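Local coordinates for protein CDP-glucose 4,6-dehydratase (Salmonella enterica subsp. enterica serovar Typhi, PDB 1WVG) that catalyses the NAD(+)-dependent conversion of CDP-D-glucose to CDP-4-dehydro-6-deoxy-D-glucose and water, a step in building the dideoxy sugar of the lipopolysaccharide O-antigen, at residues A[133-147]-A[299-311]. Numbering follows the deposited sequence.
Sequences DKCYDNREWVWGYRE and EAHYLKLDCSKAN. With CXY (cytidine-5'-diphospho-beta-D-xylose), chain D.
The carbonyl O of Lys-304 is approached by two groups: the N-H of Tyr-145 donates to it at 2.9 Å, and CA of Gly-144 makes a CA-H...O contact with it at 3.2 Å. Gly-144, with no side chain, can bring its CA this close. Tyr-145 and Leu-305 form a single beta bridge, in which the O of Tyr-145 also accepts from the N of Asp-306 at 2.8 Å. Further along, the N-H of His-301 points at the syn lone pair of Glu-140 OE1 (3.0 Å), and the N of Tyr-302 meets Glu-140 OE2 at 2.9 Å, also on the syn side. A glutamate suits this place because its chain, folded back at chi2 (-70°), presents two acceptors to two neighbouring N-H groups. Asn-138 uses both ends of its amide: ND2 gives a fairly straight bond (162°) to the O of Tyr-302 at 2.9 Å, while OD1 accepts from the N of Glu-140 in an Asx turn. Leucine suits position 303 because its methyls serve different partners: CD1 of Leu-303 meets CE1 of the Tyr-145 ring at 3.9 Å, and CD2 rests against the carboxylate of Asp-133. That carboxylate forms a weak salt bridge with Lys-134, whose NZ donates to O1B of the CDP-xylose diphosphate at 2.8 Å. Arg-146 NH2 hydrogen-bonds Gly-144 O and salt-bridges Glu-149, both of the second subunit. Side-chain and backbone bonds thus join loop 133-147 to segment 299-311, which leads into helix 308-314, between the nucleotide-sugar pocket and the subunit interface of this Rossmann-fold enzyme.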
loop_
_atom_site.group_PDB
_atom_site.type_symbol
_atom_site.label_atom_id
_atom_site.label_comp_id
_atom_site.label_asym_id
_atom_site.label_seq_id
_atom_site.Cartn_x
_atom_site.Cartn_y
_atom_site.Cartn_z
ATOM N N ASP A 133 -3.676 -18.931 -9.022
ATOM C CA ASP A 133 -3.506 -17.540 -9.433
ATOM C C ASP A 133 -4.671 -16.703 -8.853
ATOM O O ASP A 133 -4.602 -15.481 -8.743
ATOM C CB ASP A 133 -3.341 -17.379 -10.967
ATOM C CG ASP A 133 -4.449 -17.907 -11.873
ATOM O OD1 ASP A 133 -4.360 -17.909 -13.102
ATOM O OD2 ASP A 133 -5.536 -18.295 -11.251
ATOM N N LYS A 134 -5.752 -17.359 -8.418
ATOM C CA LYS A 134 -6.894 -16.668 -7.846
ATOM C C LYS A 134 -6.774 -16.326 -6.379
ATOM O O LYS A 134 -7.709 -15.792 -5.791
ATOM C CB LYS A 134 -8.160 -17.472 -8.078
ATOM C CG LYS A 134 -8.268 -17.721 -9.562
ATOM C CD LYS A 134 -9.679 -17.731 -10.090
ATOM C CE LYS A 134 -9.778 -18.573 -11.359
ATOM N NZ LYS A 134 -8.701 -18.281 -12.320
ATOM N N CYS A 135 -5.650 -16.629 -5.767
ATOM C CA CYS A 135 -5.489 -16.319 -4.336
ATOM C C CYS A 135 -5.441 -14.825 -4.003
ATOM O O CYS A 135 -5.781 -14.371 -2.879
ATOM C CB CYS A 135 -4.267 -17.050 -3.707
ATOM S SG CYS A 135 -2.662 -16.458 -4.343
ATOM N N TYR A 136 -4.970 -14.039 -4.990
ATOM C CA TYR A 136 -4.808 -12.607 -4.768
ATOM C C TYR A 136 -6.105 -11.837 -4.794
ATOM O O TYR A 136 -6.982 -12.070 -5.614
ATOM C CB TYR A 136 -3.892 -11.981 -5.853
ATOM C CG TYR A 136 -2.455 -12.501 -5.884
ATOM C CD1 TYR A 136 -2.027 -13.358 -6.905
ATOM C CD2 TYR A 136 -1.517 -12.118 -4.922
ATOM C CE1 TYR A 136 -0.716 -13.845 -6.951
ATOM C CE2 TYR A 136 -0.202 -12.593 -4.955
ATOM C CZ TYR A 136 0.211 -13.452 -5.979
ATOM O OH TYR A 136 1.500 -13.938 -6.012
ATOM N N ASP A 137 -6.193 -10.853 -3.930
ATOM C CA ASP A 137 -7.354 -9.994 -3.967
ATOM C C ASP A 137 -7.344 -9.393 -5.378
ATOM O O ASP A 137 -6.330 -8.804 -5.753
ATOM C CB ASP A 137 -7.061 -8.893 -2.917
ATOM C CG ASP A 137 -8.155 -7.892 -2.890
ATOM O OD1 ASP A 137 -9.292 -8.185 -3.165
ATOM O OD2 ASP A 137 -7.750 -6.686 -2.641
ATOM N N ASN A 138 -8.401 -9.559 -6.179
ATOM C CA ASN A 138 -8.421 -9.040 -7.557
ATOM C C ASN A 138 -8.850 -7.570 -7.697
ATOM O O ASN A 138 -10.006 -7.227 -7.507
ATOM C CB ASN A 138 -9.168 -9.994 -8.516
ATOM C CG ASN A 138 -8.879 -9.728 -10.000
ATOM O OD1 ASN A 138 -8.692 -8.576 -10.415
ATOM N ND2 ASN A 138 -8.772 -10.786 -10.816
ATOM N N ARG A 139 -7.900 -6.676 -8.001
ATOM C CA ARG A 139 -8.174 -5.258 -8.131
ATOM C C ARG A 139 -8.690 -4.891 -9.511
ATOM O O ARG A 139 -8.978 -3.724 -9.805
ATOM C CB ARG A 139 -6.893 -4.526 -7.868
ATOM C CG ARG A 139 -6.349 -4.998 -6.539
ATOM C CD ARG A 139 -6.951 -4.191 -5.408
ATOM N NE ARG A 139 -7.382 -2.891 -5.902
ATOM C CZ ARG A 139 -6.716 -1.770 -5.674
ATOM N NH1 ARG A 139 -5.592 -1.761 -4.961
ATOM N NH2 ARG A 139 -7.180 -0.632 -6.185
ATOM N N GLU A 140 -8.787 -5.899 -10.359
ATOM C CA GLU A 140 -9.282 -5.718 -11.718
ATOM C C GLU A 140 -8.519 -4.615 -12.393
ATOM O O GLU A 140 -9.103 -3.637 -12.859
ATOM C CB GLU A 140 -10.779 -5.365 -11.757
ATOM C CG GLU A 140 -11.669 -6.550 -11.375
ATOM C CD GLU A 140 -11.742 -7.705 -12.355
ATOM O OE1 GLU A 140 -12.457 -8.679 -12.158
ATOM O OE2 GLU A 140 -11.001 -7.578 -13.425
ATOM N N TRP A 141 -7.210 -4.780 -12.469
ATOM C CA TRP A 141 -6.404 -3.739 -13.068
ATOM C C TRP A 141 -5.450 -4.297 -14.108
ATOM O O TRP A 141 -5.440 -5.506 -14.248
ATOM C CB TRP A 141 -5.758 -2.995 -11.891
ATOM C CG TRP A 141 -4.777 -3.835 -11.132
ATOM C CD1 TRP A 141 -4.231 -5.048 -11.484
ATOM C CD2 TRP A 141 -4.162 -3.435 -9.906
ATOM N NE1 TRP A 141 -3.317 -5.431 -10.520
ATOM C CE2 TRP A 141 -3.240 -4.435 -9.561
ATOM C CE3 TRP A 141 -4.264 -2.280 -9.134
ATOM C CZ2 TRP A 141 -2.469 -4.332 -8.404
ATOM C CZ3 TRP A 141 -3.500 -2.187 -8.007
ATOM C CH2 TRP A 141 -2.611 -3.204 -7.641
ATOM N N VAL A 142 -4.675 -3.454 -14.831
ATOM C CA VAL A 142 -3.747 -3.904 -15.903
ATOM C C VAL A 142 -2.501 -4.663 -15.437
ATOM O O VAL A 142 -1.794 -5.249 -16.245
ATOM C CB VAL A 142 -3.245 -2.755 -16.826
ATOM C CG1 VAL A 142 -4.420 -2.010 -17.438
ATOM C CG2 VAL A 142 -2.390 -1.729 -16.062
ATOM N N TRP A 143 -2.195 -4.632 -14.158
ATOM C CA TRP A 143 -0.967 -5.232 -13.675
ATOM C C TRP A 143 -1.025 -6.655 -13.151
ATOM O O TRP A 143 -1.992 -7.024 -12.489
ATOM C CB TRP A 143 -0.436 -4.321 -12.530
ATOM C CG TRP A 143 -0.141 -2.920 -13.010
ATOM C CD1 TRP A 143 0.726 -2.590 -14.025
ATOM C CD2 TRP A 143 -0.691 -1.667 -12.529
ATOM N NE1 TRP A 143 0.757 -1.228 -14.237
ATOM C CE2 TRP A 143 -0.112 -0.618 -13.337
ATOM C CE3 TRP A 143 -1.621 -1.327 -11.528
ATOM C CZ2 TRP A 143 -0.446 0.751 -13.157
ATOM C CZ3 TRP A 143 -1.944 0.017 -11.359
ATOM C CH2 TRP A 143 -1.356 1.052 -12.146
ATOM N N GLY A 144 0.085 -7.389 -13.409
ATOM C CA GLY A 144 0.295 -8.734 -12.937
ATOM C C GLY A 144 0.565 -8.654 -11.433
ATOM O O GLY A 144 1.277 -7.770 -10.944
ATOM N N TYR A 145 0.001 -9.561 -10.663
ATOM C CA TYR A 145 0.204 -9.567 -9.208
ATOM C C TYR A 145 1.591 -10.021 -8.779
ATOM O O TYR A 145 2.171 -10.925 -9.380
ATOM C CB TYR A 145 -0.861 -10.429 -8.447
ATOM C CG TYR A 145 -2.177 -9.747 -8.652
ATOM C CD1 TYR A 145 -2.983 -10.092 -9.734
ATOM C CD2 TYR A 145 -2.543 -8.666 -7.851
ATOM C CE1 TYR A 145 -4.182 -9.410 -9.930
ATOM C CE2 TYR A 145 -3.744 -7.977 -8.036
ATOM C CZ TYR A 145 -4.567 -8.367 -9.089
ATOM O OH TYR A 145 -5.726 -7.670 -9.353
ATOM N N ARG A 146 2.065 -9.438 -7.669
ATOM C CA ARG A 146 3.367 -9.753 -7.101
ATOM C C ARG A 146 3.092 -10.624 -5.905
ATOM O O ARG A 146 2.012 -10.485 -5.337
ATOM C CB ARG A 146 4.029 -8.461 -6.582
ATOM C CG ARG A 146 4.235 -7.375 -7.647
ATOM C CD ARG A 146 4.427 -5.964 -7.056
ATOM N NE ARG A 146 4.887 -4.995 -8.073
ATOM C CZ ARG A 146 5.021 -3.718 -7.783
ATOM N NH1 ARG A 146 4.730 -3.308 -6.556
ATOM N NH2 ARG A 146 5.466 -2.838 -8.698
ATOM N N GLU A 147 4.071 -11.470 -5.521
ATOM C CA GLU A 147 3.962 -12.403 -4.388
ATOM C C GLU A 147 3.652 -11.771 -3.076
ATOM O O GLU A 147 3.155 -12.442 -2.178
ATOM C CB GLU A 147 5.178 -13.297 -4.181
ATOM C CG GLU A 147 5.298 -14.322 -5.331
ATOM C CD GLU A 147 6.051 -13.775 -6.518
ATOM O OE1 GLU A 147 6.229 -12.592 -6.690
ATOM O OE2 GLU A 147 6.489 -14.695 -7.352
ATOM N N GLU A 299 -17.236 -13.763 -12.268
ATOM C CA GLU A 299 -15.906 -14.205 -12.620
ATOM C C GLU A 299 -15.055 -12.965 -12.878
ATOM O O GLU A 299 -15.559 -11.965 -13.379
ATOM C CB GLU A 299 -15.900 -15.025 -13.916
ATOM C CG GLU A 299 -16.254 -16.522 -13.782
ATOM C CD GLU A 299 -15.909 -17.316 -15.022
ATOM O OE1 GLU A 299 -14.780 -17.722 -15.296
ATOM O OE2 GLU A 299 -16.950 -17.505 -15.798
ATOM N N ALA A 300 -13.762 -13.036 -12.555
ATOM C CA ALA A 300 -12.838 -11.922 -12.761
ATOM C C ALA A 300 -12.596 -11.662 -14.224
ATOM O O ALA A 300 -12.442 -12.577 -15.014
ATOM C CB ALA A 300 -11.461 -12.265 -12.197
ATOM N N HIS A 301 -12.495 -10.387 -14.564
ATOM C CA HIS A 301 -12.194 -10.035 -15.937
ATOM C C HIS A 301 -10.686 -10.146 -16.227
ATOM O O HIS A 301 -10.221 -10.794 -17.167
ATOM C CB HIS A 301 -12.603 -8.563 -16.151
ATOM C CG HIS A 301 -14.055 -8.413 -15.883
ATOM N ND1 HIS A 301 -14.965 -9.413 -16.239
ATOM C CD2 HIS A 301 -14.748 -7.400 -15.291
ATOM C CE1 HIS A 301 -16.170 -8.991 -15.869
ATOM N NE2 HIS A 301 -16.076 -7.789 -15.299
ATOM N N TYR A 302 -9.893 -9.452 -15.411
ATOM C CA TYR A 302 -8.466 -9.460 -15.652
ATOM C C TYR A 302 -7.721 -10.152 -14.580
ATOM O O TYR A 302 -7.949 -9.885 -13.403
ATOM C CB TYR A 302 -7.845 -8.065 -15.649
ATOM C CG TYR A 302 -8.521 -7.172 -16.621
ATOM C CD1 TYR A 302 -9.022 -5.952 -16.180
ATOM C CD2 TYR A 302 -8.693 -7.556 -17.950
ATOM C CE1 TYR A 302 -9.677 -5.091 -17.057
ATOM C CE2 TYR A 302 -9.358 -6.707 -18.836
ATOM C CZ TYR A 302 -9.843 -5.476 -18.387
ATOM O OH TYR A 302 -10.498 -4.633 -19.241
ATOM N N LEU A 303 -6.801 -10.990 -15.056
ATOM C CA LEU A 303 -5.903 -11.729 -14.186
ATOM C C LEU A 303 -4.522 -11.954 -14.825
ATOM O O LEU A 303 -4.417 -12.700 -15.792
ATOM C CB LEU A 303 -6.506 -13.042 -13.643
ATOM C CG LEU A 303 -5.556 -13.799 -12.715
ATOM C CD1 LEU A 303 -5.132 -12.849 -11.600
ATOM C CD2 LEU A 303 -6.253 -15.022 -12.118
ATOM N N LYS A 304 -3.461 -11.311 -14.271
ATOM C CA LYS A 304 -2.092 -11.490 -14.768
ATOM C C LYS A 304 -1.200 -11.729 -13.565
ATOM O O LYS A 304 -1.519 -11.312 -12.443
ATOM C CB LYS A 304 -1.557 -10.261 -15.499
ATOM C CG LYS A 304 -2.176 -10.088 -16.873
ATOM C CD LYS A 304 -1.388 -9.168 -17.793
ATOM C CE LYS A 304 -0.972 -7.869 -17.141
ATOM N NZ LYS A 304 -0.437 -6.932 -18.141
ATOM N N LEU A 305 -0.077 -12.389 -13.792
ATOM C CA LEU A 305 0.905 -12.656 -12.728
ATOM C C LEU A 305 2.277 -12.059 -13.075
ATOM O O LEU A 305 2.823 -12.276 -14.182
ATOM C CB LEU A 305 1.210 -14.166 -12.660
ATOM C CG LEU A 305 0.066 -15.010 -12.120
ATOM C CD1 LEU A 305 0.440 -16.492 -12.183
ATOM C CD2 LEU A 305 -0.208 -14.586 -10.681
ATOM N N ASP A 306 2.876 -11.359 -12.106
ATOM C CA ASP A 306 4.223 -10.841 -12.349
ATOM C C ASP A 306 5.190 -11.953 -11.894
ATOM O O ASP A 306 5.142 -12.394 -10.747
ATOM C CB ASP A 306 4.455 -9.510 -11.597
ATOM C CG ASP A 306 5.820 -8.943 -11.917
ATOM O OD1 ASP A 306 6.839 -9.596 -11.849
ATOM O OD2 ASP A 306 5.839 -7.685 -12.237
ATOM N N CYS A 307 6.028 -12.459 -12.799
ATOM C CA CYS A 307 6.939 -13.569 -12.466
ATOM C C CYS A 307 8.417 -13.216 -12.359
ATOM O O CYS A 307 9.257 -14.092 -12.479
ATOM C CB CYS A 307 6.760 -14.754 -13.425
ATOM S SG CYS A 307 5.028 -15.278 -13.446
ATOM N N SER A 308 8.751 -11.957 -12.110
ATOM C CA SER A 308 10.152 -11.566 -11.961
ATOM C C SER A 308 10.855 -12.318 -10.827
ATOM O O SER A 308 12.017 -12.627 -10.942
ATOM C CB SER A 308 10.293 -10.066 -11.697
ATOM O OG SER A 308 9.793 -9.399 -12.811
ATOM N N LYS A 309 10.171 -12.626 -9.719
ATOM C CA LYS A 309 10.819 -13.329 -8.616
ATOM C C LYS A 309 11.346 -14.715 -8.988
ATOM O O LYS A 309 12.483 -15.107 -8.678
ATOM C CB LYS A 309 9.936 -13.329 -7.370
ATOM C CG LYS A 309 10.505 -13.951 -6.101
ATOM C CD LYS A 309 9.381 -14.137 -5.066
ATOM C CE LYS A 309 9.820 -14.752 -3.751
ATOM N NZ LYS A 309 8.803 -14.656 -2.679
ATOM N N ALA A 310 10.519 -15.494 -9.660
ATOM C CA ALA A 310 10.991 -16.814 -10.094
ATOM C C ALA A 310 12.044 -16.615 -11.181
ATOM O O ALA A 310 13.047 -17.347 -11.242
ATOM C CB ALA A 310 9.869 -17.646 -10.698
ATOM N N ASN A 311 11.838 -15.628 -12.081
ATOM C CA ASN A 311 12.816 -15.454 -13.122
ATOM C C ASN A 311 14.187 -15.186 -12.540
ATOM O O ASN A 311 15.169 -15.860 -12.881
ATOM C CB ASN A 311 12.469 -14.320 -14.076
ATOM C CG ASN A 311 11.148 -14.515 -14.778
ATOM O OD1 ASN A 311 10.495 -13.519 -15.148
ATOM N ND2 ASN A 311 10.749 -15.776 -14.990
HETATM O O1B CXY D . -9.862 -18.886 -14.809
HETATM P PB CXY D . -10.677 -20.113 -14.455
HETATM O O2B CXY D . -12.048 -19.806 -13.912
HETATM O "O1'" CXY D . -9.842 -21.030 -13.376
HETATM O O3A CXY D . -10.633 -20.784 -15.846
HETATM P PA CXY D . -11.798 -21.036 -16.981
HETATM O O1A CXY D . -11.119 -21.807 -18.057
HETATM O O2A CXY D . -12.974 -21.713 -16.393
HETATM O O5D CXY D . -12.181 -19.542 -17.379
HETATM C C5D CXY D . -11.268 -18.814 -18.212
HETATM C C4D CXY D . -11.984 -17.606 -18.765
HETATM O O4D CXY D . -12.681 -18.020 -19.966
HETATM C C3D CXY D . -12.998 -16.904 -17.862
HETATM O O3D CXY D . -13.087 -15.442 -18.019
HETATM C C2D CXY D . -14.267 -17.623 -18.355
HETATM O O2D CXY D . -15.404 -16.817 -18.034
HETATM C C1D CXY D . -14.016 -17.631 -19.845
HETATM N N1 CXY D . -14.839 -18.598 -20.578
HETATM C C6 CXY D . -14.738 -19.952 -20.301
HETATM C C5 CXY D . -15.435 -20.858 -20.942
HETATM C C4 CXY D . -16.362 -20.495 -21.957
HETATM N N3 CXY D . -16.412 -19.114 -22.207
HETATM C C2 CXY D . -15.694 -18.126 -21.555
HETATM N N4 CXY D . -17.079 -21.266 -22.585
HETATM O O2 CXY D . -15.808 -16.922 -21.812
HETATM C "C1'" CXY D . -8.927 -21.925 -13.983
HETATM C "C2'" CXY D . -8.991 -23.200 -13.179
HETATM C "C3'" CXY D . -8.566 -22.842 -11.768
HETATM C "C4'" CXY D . -7.149 -22.268 -11.771
HETATM C "C5'" CXY D . -7.084 -21.066 -12.704
HETATM O "O2'" CXY D . -10.331 -23.735 -13.130
HETATM O "O3'" CXY D . -8.532 -24.035 -10.963
HETATM O "O4'" CXY D . -6.763 -21.909 -10.446
HETATM O "O5'" CXY D . -7.560 -21.410 -14.009
HETATM O O HOH W 1 -4.194 -8.630 -13.320
HETATM O O HOH W 2 5.065 -4.932 -11.202
HETATM O O HOH W 3 7.581 -15.326 -9.799
#